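Local coordinates for protein lipolytic enzyme, G-D-S-L family (Bacteroides thetaiotaomicron, PDB 7BR2) that metabolises the drug diltiazem as a gut microbial serine esterase of the SGNH (GDSL) hydrolase family, at residues Lys389-Glu392 against Val393-Asn397; Phe177-Trp180 against Asn181-Met184; Asp421-Glu424 against Gln425-Asp428; Ile39-Tyr42 against Tyr43-Phe47; Asp72-Ile75 against Phe76-Pro80. One frame throughout, in Å; residues are numbered along the deposited sequence.

Overall arrangement
All five contacts are local and follow one another along the chain; none nests in or crosses another. First comes contact 4, near the C-terminal end of helix 35-46, its centre about 10 Å from the centre of the chain. Contact 5 then turns the chain out of helix 64-75 toward strand 82-85, and contact 2 joins strand 176-179, at one edge of the parallel sheet, to helix 181-194. These three lie in the GDSL-like hydrolase part of the sequence. Contact 1, on helix 388-397, and contact 3, on helix 417-437, belong to the later helical part. Helix 344-377 touches contacts 1, 3, 4 and 5, while helix 210-223 touches contacts 2 and 4.

Contact 1 (Lys389-Glu392 against Val393-Asn397); sequences KAIE and VMDEN
Ile391 lays its CG2 methyl alongside the carboxylate of Asp395, CG2 to OD2 3.6 Å, the two side chains running the same way one turn apart on helix 388-397. The match is the i to i+4 spacing of an alpha helix, and the backbone keeps it: Asp395 N donates to Ile391 O at 2.9 Å, with like bonds from Val393, Met394 and Glu396 to the residues four places earlier. With CG beside its own backbone N (chi1 -74°), the Asp395 carboxylate folds back along the helix, yet its strongest partner is Arg408, which forms a salt bridge with OD1. Val393 rests its CG2 against the backbone of the preceding turn, 3.5 Å from Lys389 O. Glu392 and Glu396 share the exposed side, where their charged ends stay apart, OE1 of Glu392 lying 5.5 Å from OE2 of Glu396. Away from that side, Ala390 and Met394 pack on Phe377 of helix 344-377 and on Tyr411 of helix 408-414. Asn397 turns its side chain back toward the preceding turn, and its ND2 donates to Val393 O at 3.0 Å in a nearly straight bond (171°).

Contact 2 (Phe177-Trp180 against Asn181-Met184); sequences FTDW and NAPM
The carboxylate of Asp179 meets two successive backbone N-H groups, those of Asn181 and Ala182, one with each oxygen. OD1 accepts from Asn181 N at 2.8 Å and OD2 from Ala182 N at 3.1 Å, the second bond being the straighter (171°). Both donors stand well out of the carboxylate plane. The carboxylate is carried forward to the start of the helix by a chi1 of -178°, which sets CG opposite the backbone N, and the two bonds together limit its rotation. A further, backbone bond runs from Met184 N to Trp180 O at 3.1 Å and closes the first turn. These bonds make the junction between strand 176-179, an edge strand of the parallel sheet, and helix 181-194: Asp179 caps the helix N terminus, where the positive end of the helix dipole would be expected to steady its negative charge. Nonpolar contact follows on the other side of the chain. The sulfur of Met184 approaches Trp180 in an oblique Met-aromatic contact, SD lying 5.1 Å from the centroid of the five-membered ring and 3.8 Å from Trp180 CB. The Pro183 ring packs against the backbone carbonyls behind it, its CD 3.5 Å from Asp179 O. Outside the junction, the indole NE1 of Trp180 donates to Met216 O, and the ring meets that of Tyr35 edge-to-face. The buried amide of Asn181 points toward helix 155-173, where its OD1 accepts from Asn156 ND2.

Contact 3 (Asp421-Glu424 against Gln425-Asp428); sequences DARE and QEMD
The guanidinium of Arg423 receives Glu426 OE1 at its edge, tilted slightly from its plane, and the two flat groups are turned 54° against each other. NH1 donates to OE1 at 3.0 Å in a salt bridge, the nitrogen arriving on the syn side of the carboxylate and 26° out of its plane. OE1 also lies close to Arg423 CD, while OE2 is farther from NH1, at 3.7 Å, so one carboxylate oxygen carries the bridge. Bends at chi2 and chi3 bring the guanidinium forward over the following turn, whereas Glu426 reaches out extended beyond CG to lie beside it. An alanine in place of Arg423 would remove the guanidinium and is likely to leave the Glu426 carboxylate without this salt-bridge partner, freer to turn. Next to this pair, Met427 bends at its thioether and sets CE 4.0 Å from Glu424 CG. Regular i to i+4 bonds carry the backbone, among them Met427 N to Arg423 O at 3.0 Å and Asp428 N to Glu424 O at 2.9 Å. These two turns lie on the surface of the long helix 417-437. Arg423 and Met427 both touch Leu362 of helix 344-377, and Arg423 and Glu424 touch Phe366 there, while Asp428 forms a salt bridge with Arg53, at the start of strand 53-58 on the edge of the parallel sheet.

Contact 4 (Ile39-Tyr42 against Tyr43-Phe47); sequences IWLY and YMTRF
Met44 places its terminal methyl squarely over the indole of Trp40, CE 3.5 Å from the centroid of the five-membered ring in a CH-pi contact, with SD over the same ring at 4.4 Å as a Met-aromatic pair. The thioether chain is extended beyond CG (chi2 161°, chi3 162°), which carries CE back across the turn to the ring. Two residues further on, Arg46 wraps round Tyr42: its CB lies over the phenol face, 4.1 Å from the centroid, while the guanidinium presents a face to Tyr42 CE1, their planes 61° apart. Phe47 CE2 meets Tyr42 CE2 at 3.8 Å, and the Tyr43 ring edge lies beside Ile39 O, with CD1 3.3 Å away. These pairs lie on the last two turns of helix 35-46, with Phe47 the first residue beyond it, in the buried interior of the GDSL-family region. Backbone and side chain both grip Leu41 O: Thr45 N donates at 3.1 Å and Thr45 OG1 at 2.9 Å, from opposite faces of the carbonyl plane. Further out, Tyr435 OH of helix 417-437 accepts from Trp40 NE1, and Met300 O from Arg46 NH2. The hydroxyl of Tyr43 bonds to Gln224 OE1 and Phe16 N.

Contact 5 (Asp72-Ile75 against Phe76-Pro80); sequences DGDI and FSKNP
Lys78 runs back along Ile75 and Asp74, touching their backbone almost from root to tip. Its CB lies 3.4 Å from Ile75 O; beyond it CG, CD and CE pass along the carbonyl of Asp74, CD at 3.3 Å from Asp74 O. The chain is extended until chi4 (56°) bends the ammonium inward. There NZ donates to Asp74 O at 2.9 Å, in the carbonyl plane and on a lone pair, and makes a weaker, longer salt bridge to Asp74 OD1 at 3.3 Å. A methionine in place of Lys78 would lack the ammonium and would probably leave Asp74 O without this donor and Asp74 OD1 without its weak salt bridge. The same lysine also binds through its backbone: Lys78 N donates to Ile75 O at 3.0 Å from well above the carbonyl plane. This bond belongs to the turn that follows a wider, pi-type turn at Asp72-Ile75. Phe76 turns its ring edge to Asp72, CD2 to OD1 4.0 Å, and touches Ile75 CG2 with CD1. Asp74 OD2 forms salt bridges with Arg70 and with Arg367 of helix 344-377, and Asp72 pairs with Arg123 of helix 102-125. Ile75 and Pro80 pack on Val23 of strand 21-26, and Ile75 and Phe76 on Leu83 of strand 82-85, the strand that this loop leads into.

Contact 1 (Lys389-Glu392 against Val393-Asn397)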
# COMPACT_ATOMS: atom_id res chain seq x y z
N LYS A 389 -23.80 -7.19 -29.13
CA LYS A 389 -22.64 -7.26 -30.01
C LYS A 389 -21.35 -7.49 -29.22
O LYS A 389 -20.43 -8.16 -29.72
CB LYS A 389 -22.54 -6.02 -30.89
CG LYS A 389 -21.46 -6.17 -31.97
CD LYS A 389 -21.28 -4.91 -32.80
CE LYS A 389 -20.39 -5.14 -34.02
NZ LYS A 389 -21.06 -4.60 -35.26
N ALA A 390 -21.26 -6.95 -28.00
CA ALA A 390 -20.11 -7.26 -27.15
C ALA A 390 -20.05 -8.76 -26.86
O ALA A 390 -18.99 -9.38 -26.97
CB ALA A 390 -20.19 -6.46 -25.85
N ILE A 391 -21.19 -9.34 -26.47
CA ILE A 391 -21.26 -10.77 -26.19
C ILE A 391 -20.85 -11.57 -27.41
O ILE A 391 -20.13 -12.57 -27.30
CB ILE A 391 -22.67 -11.16 -25.71
CG1 ILE A 391 -23.01 -10.47 -24.39
CG2 ILE A 391 -22.79 -12.68 -25.60
CD1 ILE A 391 -24.50 -10.59 -24.00
N GLU A 392 -21.32 -11.16 -28.59
CA GLU A 392 -21.04 -11.90 -29.82
C GLU A 392 -19.56 -11.90 -30.13
O GLU A 392 -18.98 -12.94 -30.48
CB GLU A 392 -21.85 -11.32 -30.98
CG GLU A 392 -23.27 -11.87 -31.05
CD GLU A 392 -24.19 -11.05 -31.93
OE1 GLU A 392 -23.71 -10.09 -32.57
OE2 GLU A 392 -25.40 -11.37 -31.97
N VAL A 393 -18.92 -10.72 -30.06
CA VAL A 393 -17.50 -10.65 -30.40
C VAL A 393 -16.66 -11.41 -29.37
O VAL A 393 -15.70 -12.13 -29.73
CB VAL A 393 -17.06 -9.19 -30.56
CG1 VAL A 393 -15.56 -9.06 -30.58
CG2 VAL A 393 -17.66 -8.61 -31.84
N MET A 394 -17.00 -11.29 -28.09
CA MET A 394 -16.28 -12.06 -27.09
C MET A 394 -16.41 -13.56 -27.34
O MET A 394 -15.43 -14.30 -27.23
CB MET A 394 -16.78 -11.72 -25.68
CG MET A 394 -16.21 -12.65 -24.63
SD MET A 394 -16.79 -12.28 -22.98
CE MET A 394 -15.77 -10.87 -22.58
N ASP A 395 -17.63 -14.02 -27.66
CA ASP A 395 -17.82 -15.43 -27.96
C ASP A 395 -17.00 -15.85 -29.17
O ASP A 395 -16.47 -16.96 -29.21
CB ASP A 395 -19.29 -15.73 -28.19
CG ASP A 395 -20.10 -15.72 -26.91
OD1 ASP A 395 -19.50 -15.79 -25.82
OD2 ASP A 395 -21.34 -15.70 -27.00
N GLU A 396 -16.93 -14.98 -30.18
CA GLU A 396 -16.14 -15.27 -31.37
C GLU A 396 -14.66 -15.36 -31.06
O GLU A 396 -13.90 -15.89 -31.88
CB GLU A 396 -16.33 -14.18 -32.43
CG GLU A 396 -17.67 -14.18 -33.10
CD GLU A 396 -17.95 -12.85 -33.79
OE1 GLU A 396 -17.00 -12.03 -33.88
OE2 GLU A 396 -19.10 -12.64 -34.24
N ASN A 397 -14.22 -14.79 -29.94
CA ASN A 397 -12.79 -14.75 -29.63
C ASN A 397 -12.33 -15.62 -28.47
O ASN A 397 -11.12 -15.73 -28.27
CB ASN A 397 -12.36 -13.30 -29.38
CG ASN A 397 -12.12 -12.55 -30.66
OD1 ASN A 397 -10.99 -12.49 -31.13
ND2 ASN A 397 -13.17 -11.97 -31.24

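Contact 2 (Phe177-Trp180 against Asn181-Met184)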
# COMPACT_ATOMS: atom_id res chain seq x y z
N PHE A 177 7.63 13.86 -7.11
CA PHE A 177 8.29 12.63 -7.54
C PHE A 177 8.70 11.82 -6.32
O PHE A 177 9.22 12.38 -5.34
CB PHE A 177 9.53 12.93 -8.40
CG PHE A 177 10.33 11.70 -8.76
CD1 PHE A 177 11.32 11.20 -7.91
CD2 PHE A 177 10.08 11.01 -9.95
CE1 PHE A 177 12.05 10.05 -8.23
CE2 PHE A 177 10.81 9.87 -10.29
CZ PHE A 177 11.79 9.39 -9.43
N THR A 178 8.50 10.51 -6.40
CA THR A 178 9.05 9.57 -5.44
C THR A 178 9.42 8.30 -6.19
O THR A 178 8.90 8.02 -7.27
CB THR A 178 8.07 9.27 -4.31
OG1 THR A 178 8.71 8.44 -3.34
CG2 THR A 178 6.84 8.55 -4.85
N ASP A 179 10.34 7.53 -5.62
CA ASP A 179 10.90 6.37 -6.32
C ASP A 179 10.88 5.16 -5.41
O ASP A 179 11.29 5.24 -4.25
CB ASP A 179 12.33 6.66 -6.79
CG ASP A 179 12.93 5.49 -7.56
OD1 ASP A 179 12.17 4.74 -8.21
OD2 ASP A 179 14.17 5.33 -7.50
N TRP A 180 10.36 4.04 -5.92
CA TRP A 180 10.47 2.77 -5.22
C TRP A 180 11.71 1.99 -5.63
O TRP A 180 12.14 1.10 -4.90
CB TRP A 180 9.24 1.88 -5.48
CG TRP A 180 7.96 2.23 -4.74
CD1 TRP A 180 7.79 2.43 -3.40
CD2 TRP A 180 6.66 2.37 -5.33
NE1 TRP A 180 6.47 2.70 -3.12
CE2 TRP A 180 5.75 2.67 -4.29
CE3 TRP A 180 6.17 2.27 -6.64
CZ2 TRP A 180 4.39 2.87 -4.51
CZ3 TRP A 180 4.81 2.48 -6.86
CH2 TRP A 180 3.94 2.77 -5.80
N ASN A 181 12.28 2.29 -6.80
CA ASN A 181 13.27 1.41 -7.40
C ASN A 181 14.57 1.40 -6.58
O ASN A 181 15.02 0.34 -6.13
CB ASN A 181 13.53 1.85 -8.84
CG ASN A 181 14.11 0.75 -9.69
OD1 ASN A 181 15.25 0.32 -9.48
ND2 ASN A 181 13.33 0.26 -10.65
N ALA A 182 15.16 2.58 -6.37
CA ALA A 182 16.41 2.65 -5.61
C ALA A 182 16.27 2.11 -4.20
O ALA A 182 17.06 1.22 -3.82
CB ALA A 182 16.93 4.10 -5.60
N PRO A 183 15.32 2.57 -3.37
CA PRO A 183 15.27 2.03 -2.00
C PRO A 183 15.01 0.54 -1.95
O PRO A 183 15.54 -0.17 -1.08
CB PRO A 183 14.14 2.82 -1.33
CG PRO A 183 13.83 3.95 -2.26
CD PRO A 183 14.26 3.55 -3.61
N MET A 184 14.22 0.02 -2.88
CA MET A 184 13.92 -1.40 -2.84
C MET A 184 15.11 -2.22 -3.32
O MET A 184 15.35 -3.32 -2.81
CB MET A 184 12.67 -1.70 -3.67
CG MET A 184 11.38 -1.29 -2.97
SD MET A 184 9.93 -1.60 -3.99
CE MET A 184 9.70 -3.36 -3.66

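Contact 3 (Asp421-Glu424 against Gln425-Asp428)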
# COMPACT_ATOMS: atom_id res chain seq x y z
N ASP A 421 -23.27 -1.17 -10.18
CA ASP A 421 -23.81 -0.29 -9.14
C ASP A 421 -23.89 -1.02 -7.80
O ASP A 421 -23.45 -0.50 -6.78
CB ASP A 421 -25.19 0.24 -9.53
CG ASP A 421 -25.14 1.31 -10.61
OD1 ASP A 421 -24.06 1.88 -10.87
OD2 ASP A 421 -26.21 1.57 -11.21
N ALA A 422 -24.46 -2.23 -7.79
CA ALA A 422 -24.61 -2.94 -6.53
C ALA A 422 -23.26 -3.27 -5.88
O ALA A 422 -23.11 -3.18 -4.66
CB ALA A 422 -25.42 -4.22 -6.74
N ARG A 423 -22.27 -3.68 -6.69
CA ARG A 423 -20.97 -4.08 -6.14
C ARG A 423 -20.20 -2.87 -5.65
O ARG A 423 -19.49 -2.96 -4.63
CB ARG A 423 -20.18 -4.83 -7.21
CG ARG A 423 -20.88 -6.08 -7.73
CD ARG A 423 -20.95 -7.19 -6.67
NE ARG A 423 -19.80 -8.08 -6.80
CZ ARG A 423 -19.44 -9.02 -5.93
NH1 ARG A 423 -20.13 -9.22 -4.82
NH2 ARG A 423 -18.39 -9.77 -6.20
N GLU A 424 -20.34 -1.73 -6.34
CA GLU A 424 -19.83 -0.47 -5.82
C GLU A 424 -20.49 -0.11 -4.50
O GLU A 424 -19.84 0.38 -3.57
CB GLU A 424 -20.08 0.65 -6.83
CG GLU A 424 -18.86 1.10 -7.62
CD GLU A 424 -19.27 1.98 -8.78
OE1 GLU A 424 -18.74 1.77 -9.90
OE2 GLU A 424 -20.14 2.85 -8.57
N GLN A 425 -21.80 -0.34 -4.41
CA GLN A 425 -22.51 -0.09 -3.17
C GLN A 425 -21.96 -0.97 -2.06
O GLN A 425 -21.90 -0.56 -0.90
CB GLN A 425 -23.99 -0.35 -3.38
CG GLN A 425 -24.88 0.25 -2.33
CD GLN A 425 -26.34 0.16 -2.73
OE1 GLN A 425 -26.66 -0.20 -3.87
NE2 GLN A 425 -27.23 0.48 -1.79
N GLU A 426 -21.57 -2.19 -2.40
CA GLU A 426 -20.94 -3.09 -1.43
C GLU A 426 -19.60 -2.53 -0.94
O GLU A 426 -19.29 -2.54 0.27
CB GLU A 426 -20.75 -4.46 -2.06
CG GLU A 426 -21.98 -5.34 -2.03
CD GLU A 426 -21.67 -6.74 -2.51
OE1 GLU A 426 -21.94 -7.10 -3.69
OE2 GLU A 426 -21.14 -7.52 -1.69
N MET A 427 -18.77 -2.08 -1.87
CA MET A 427 -17.52 -1.45 -1.46
C MET A 427 -17.81 -0.28 -0.52
O MET A 427 -17.11 -0.09 0.48
CB MET A 427 -16.72 -1.01 -2.68
CG MET A 427 -16.14 -2.18 -3.44
SD MET A 427 -14.90 -1.67 -4.65
CE MET A 427 -15.78 -0.52 -5.69
N ASP A 428 -18.84 0.51 -0.83
CA ASP A 428 -19.20 1.64 0.02
C ASP A 428 -19.71 1.19 1.38
O ASP A 428 -19.49 1.87 2.38
CB ASP A 428 -20.25 2.52 -0.68
CG ASP A 428 -19.65 3.40 -1.75
OD1 ASP A 428 -18.45 3.75 -1.66
OD2 ASP A 428 -20.39 3.73 -2.71

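Contact 4 (Ile39-Tyr42 against Tyr43-Phe47)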
# COMPACT_ATOMS: atom_id res chain seq x y z
N ILE A 39 -1.63 1.55 1.97
CA ILE A 39 -1.56 3.00 2.18
C ILE A 39 -2.90 3.55 2.69
O ILE A 39 -2.95 4.35 3.64
CB ILE A 39 -1.13 3.71 0.88
CG1 ILE A 39 0.31 3.37 0.51
CG2 ILE A 39 -1.29 5.21 1.01
CD1 ILE A 39 0.70 3.80 -0.94
N TRP A 40 -4.00 3.13 2.05
CA TRP A 40 -5.31 3.54 2.54
C TRP A 40 -5.52 3.06 3.97
O TRP A 40 -6.05 3.80 4.80
CB TRP A 40 -6.41 3.01 1.62
CG TRP A 40 -7.73 3.75 1.73
CD1 TRP A 40 -8.04 4.77 2.59
CD2 TRP A 40 -8.92 3.52 0.95
NE1 TRP A 40 -9.34 5.18 2.40
CE2 TRP A 40 -9.90 4.43 1.39
CE3 TRP A 40 -9.24 2.63 -0.09
CZ2 TRP A 40 -11.19 4.48 0.84
CZ3 TRP A 40 -10.52 2.67 -0.63
CH2 TRP A 40 -11.48 3.59 -0.17
N LEU A 41 -5.07 1.84 4.29
CA LEU A 41 -5.18 1.33 5.66
C LEU A 41 -4.47 2.26 6.65
O LEU A 41 -4.96 2.51 7.76
CB LEU A 41 -4.59 -0.08 5.72
CG LEU A 41 -4.65 -0.80 7.07
CD1 LEU A 41 -6.08 -0.90 7.54
CD2 LEU A 41 -4.03 -2.21 6.95
N TYR A 42 -3.30 2.76 6.26
CA TYR A 42 -2.63 3.74 7.11
C TYR A 42 -3.52 4.95 7.34
O TYR A 42 -3.71 5.40 8.48
CB TYR A 42 -1.31 4.17 6.50
CG TYR A 42 -0.56 5.16 7.36
CD1 TYR A 42 0.29 4.72 8.36
CD2 TYR A 42 -0.71 6.53 7.17
CE1 TYR A 42 0.98 5.62 9.16
CE2 TYR A 42 -0.03 7.44 7.96
CZ TYR A 42 0.82 6.98 8.95
OH TYR A 42 1.50 7.86 9.74
N TYR A 43 -4.07 5.52 6.26
CA TYR A 43 -4.90 6.72 6.46
C TYR A 43 -6.17 6.41 7.25
O TYR A 43 -6.64 7.26 8.01
CB TYR A 43 -5.28 7.34 5.12
CG TYR A 43 -4.21 8.20 4.52
CD1 TYR A 43 -3.15 7.65 3.82
CD2 TYR A 43 -4.25 9.59 4.67
CE1 TYR A 43 -2.16 8.45 3.27
CE2 TYR A 43 -3.27 10.39 4.14
CZ TYR A 43 -2.22 9.83 3.44
OH TYR A 43 -1.26 10.65 2.89
N MET A 44 -6.68 5.18 7.16
CA MET A 44 -7.92 4.84 7.86
C MET A 44 -7.68 4.71 9.35
O MET A 44 -8.58 5.02 10.15
CB MET A 44 -8.51 3.52 7.35
CG MET A 44 -8.92 3.43 5.88
SD MET A 44 -9.06 1.69 5.36
CE MET A 44 -10.03 1.85 3.85
N THR A 45 -6.50 4.25 9.76
CA THR A 45 -6.27 4.04 11.18
C THR A 45 -5.56 5.21 11.85
O THR A 45 -5.82 5.48 13.03
CB THR A 45 -5.49 2.75 11.40
OG1 THR A 45 -4.30 2.78 10.59
CG2 THR A 45 -6.34 1.58 10.97
N ARG A 46 -4.63 5.88 11.16
CA ARG A 46 -3.91 7.03 11.70
C ARG A 46 -4.72 8.33 11.65
O ARG A 46 -4.55 9.21 12.52
CB ARG A 46 -2.58 7.19 10.98
CG ARG A 46 -1.56 8.07 11.71
CD ARG A 46 -1.13 7.48 13.04
NE ARG A 46 -0.90 6.06 12.88
CZ ARG A 46 0.28 5.52 12.62
NH1 ARG A 46 1.33 6.30 12.46
NH2 ARG A 46 0.39 4.20 12.47
N PHE A 47 -5.54 8.55 10.61
CA PHE A 47 -6.34 9.77 10.49
C PHE A 47 -7.81 9.38 10.37
O PHE A 47 -8.45 9.63 9.34
CB PHE A 47 -5.88 10.60 9.30
CG PHE A 47 -4.42 10.90 9.33
CD1 PHE A 47 -3.86 11.72 10.31
CD2 PHE A 47 -3.58 10.31 8.40
CE1 PHE A 47 -2.51 11.96 10.34
CE2 PHE A 47 -2.21 10.55 8.43
CZ PHE A 47 -1.68 11.38 9.40

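Contact 5 (Asp72-Ile75 against Phe76-Pro80)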
# COMPACT_ATOMS: atom_id res chain seq x y z
N ASP A 72 -8.97 8.26 -20.38
CA ASP A 72 -10.30 8.87 -20.34
C ASP A 72 -11.32 7.98 -19.62
O ASP A 72 -12.05 8.44 -18.74
CB ASP A 72 -10.81 9.18 -21.75
CG ASP A 72 -10.21 10.43 -22.36
OD1 ASP A 72 -10.01 11.43 -21.65
OD2 ASP A 72 -9.96 10.42 -23.59
N GLY A 73 -11.39 6.70 -20.02
CA GLY A 73 -12.44 5.80 -19.56
C GLY A 73 -12.17 5.11 -18.24
O GLY A 73 -13.10 4.53 -17.65
N ASP A 74 -10.93 5.09 -17.78
CA ASP A 74 -10.60 4.31 -16.61
C ASP A 74 -9.90 5.11 -15.51
O ASP A 74 -10.03 4.75 -14.33
CB ASP A 74 -9.71 3.13 -17.02
CG ASP A 74 -9.37 2.22 -15.87
OD1 ASP A 74 -10.32 1.80 -15.17
OD2 ASP A 74 -8.17 1.85 -15.71
N ILE A 75 -9.25 6.21 -15.83
CA ILE A 75 -8.47 6.98 -14.87
C ILE A 75 -9.12 8.34 -14.60
O ILE A 75 -9.52 8.64 -13.47
CB ILE A 75 -7.01 7.14 -15.34
CG1 ILE A 75 -6.36 5.76 -15.49
CG2 ILE A 75 -6.22 7.98 -14.37
CD1 ILE A 75 -6.33 4.95 -14.22
N PHE A 76 -9.19 9.20 -15.62
CA PHE A 76 -9.84 10.50 -15.46
C PHE A 76 -11.32 10.34 -15.13
O PHE A 76 -11.94 11.25 -14.56
CB PHE A 76 -9.67 11.33 -16.74
CG PHE A 76 -8.23 11.63 -17.09
CD1 PHE A 76 -7.23 11.49 -16.13
CD2 PHE A 76 -7.88 12.04 -18.36
CE1 PHE A 76 -5.91 11.76 -16.44
CE2 PHE A 76 -6.56 12.31 -18.68
CZ PHE A 76 -5.57 12.17 -17.71
N SER A 77 -11.92 9.22 -15.54
CA SER A 77 -13.31 8.94 -15.22
C SER A 77 -13.54 8.84 -13.73
O SER A 77 -14.67 9.00 -13.28
CB SER A 77 -13.74 7.62 -15.89
OG SER A 77 -12.90 6.55 -15.46
N LYS A 78 -12.50 8.51 -12.97
CA LYS A 78 -12.60 8.44 -11.52
C LYS A 78 -12.40 9.80 -10.86
O LYS A 78 -12.46 9.90 -9.63
CB LYS A 78 -11.58 7.43 -10.99
CG LYS A 78 -11.90 5.97 -11.31
CD LYS A 78 -10.71 5.04 -11.07
CE LYS A 78 -11.09 3.57 -11.24
NZ LYS A 78 -11.70 3.23 -12.58
N ASN A 79 -12.16 10.85 -11.65
CA ASN A 79 -11.95 12.19 -11.16
C ASN A 79 -10.93 12.24 -10.02
O ASN A 79 -11.27 12.57 -8.88
CB ASN A 79 -13.29 12.81 -10.69
CG ASN A 79 -14.23 13.11 -11.86
OD1 ASN A 79 -13.82 13.25 -13.03
ND2 ASN A 79 -15.52 13.20 -11.54
N PRO A 80 -9.68 11.86 -10.29
CA PRO A 80 -8.67 11.95 -9.24
C PRO A 80 -8.41 13.40 -8.86
O PRO A 80 -8.44 14.30 -9.72
CB PRO A 80 -7.43 11.32 -9.90
CG PRO A 80 -7.61 11.58 -11.35
CD PRO A 80 -9.10 11.43 -11.58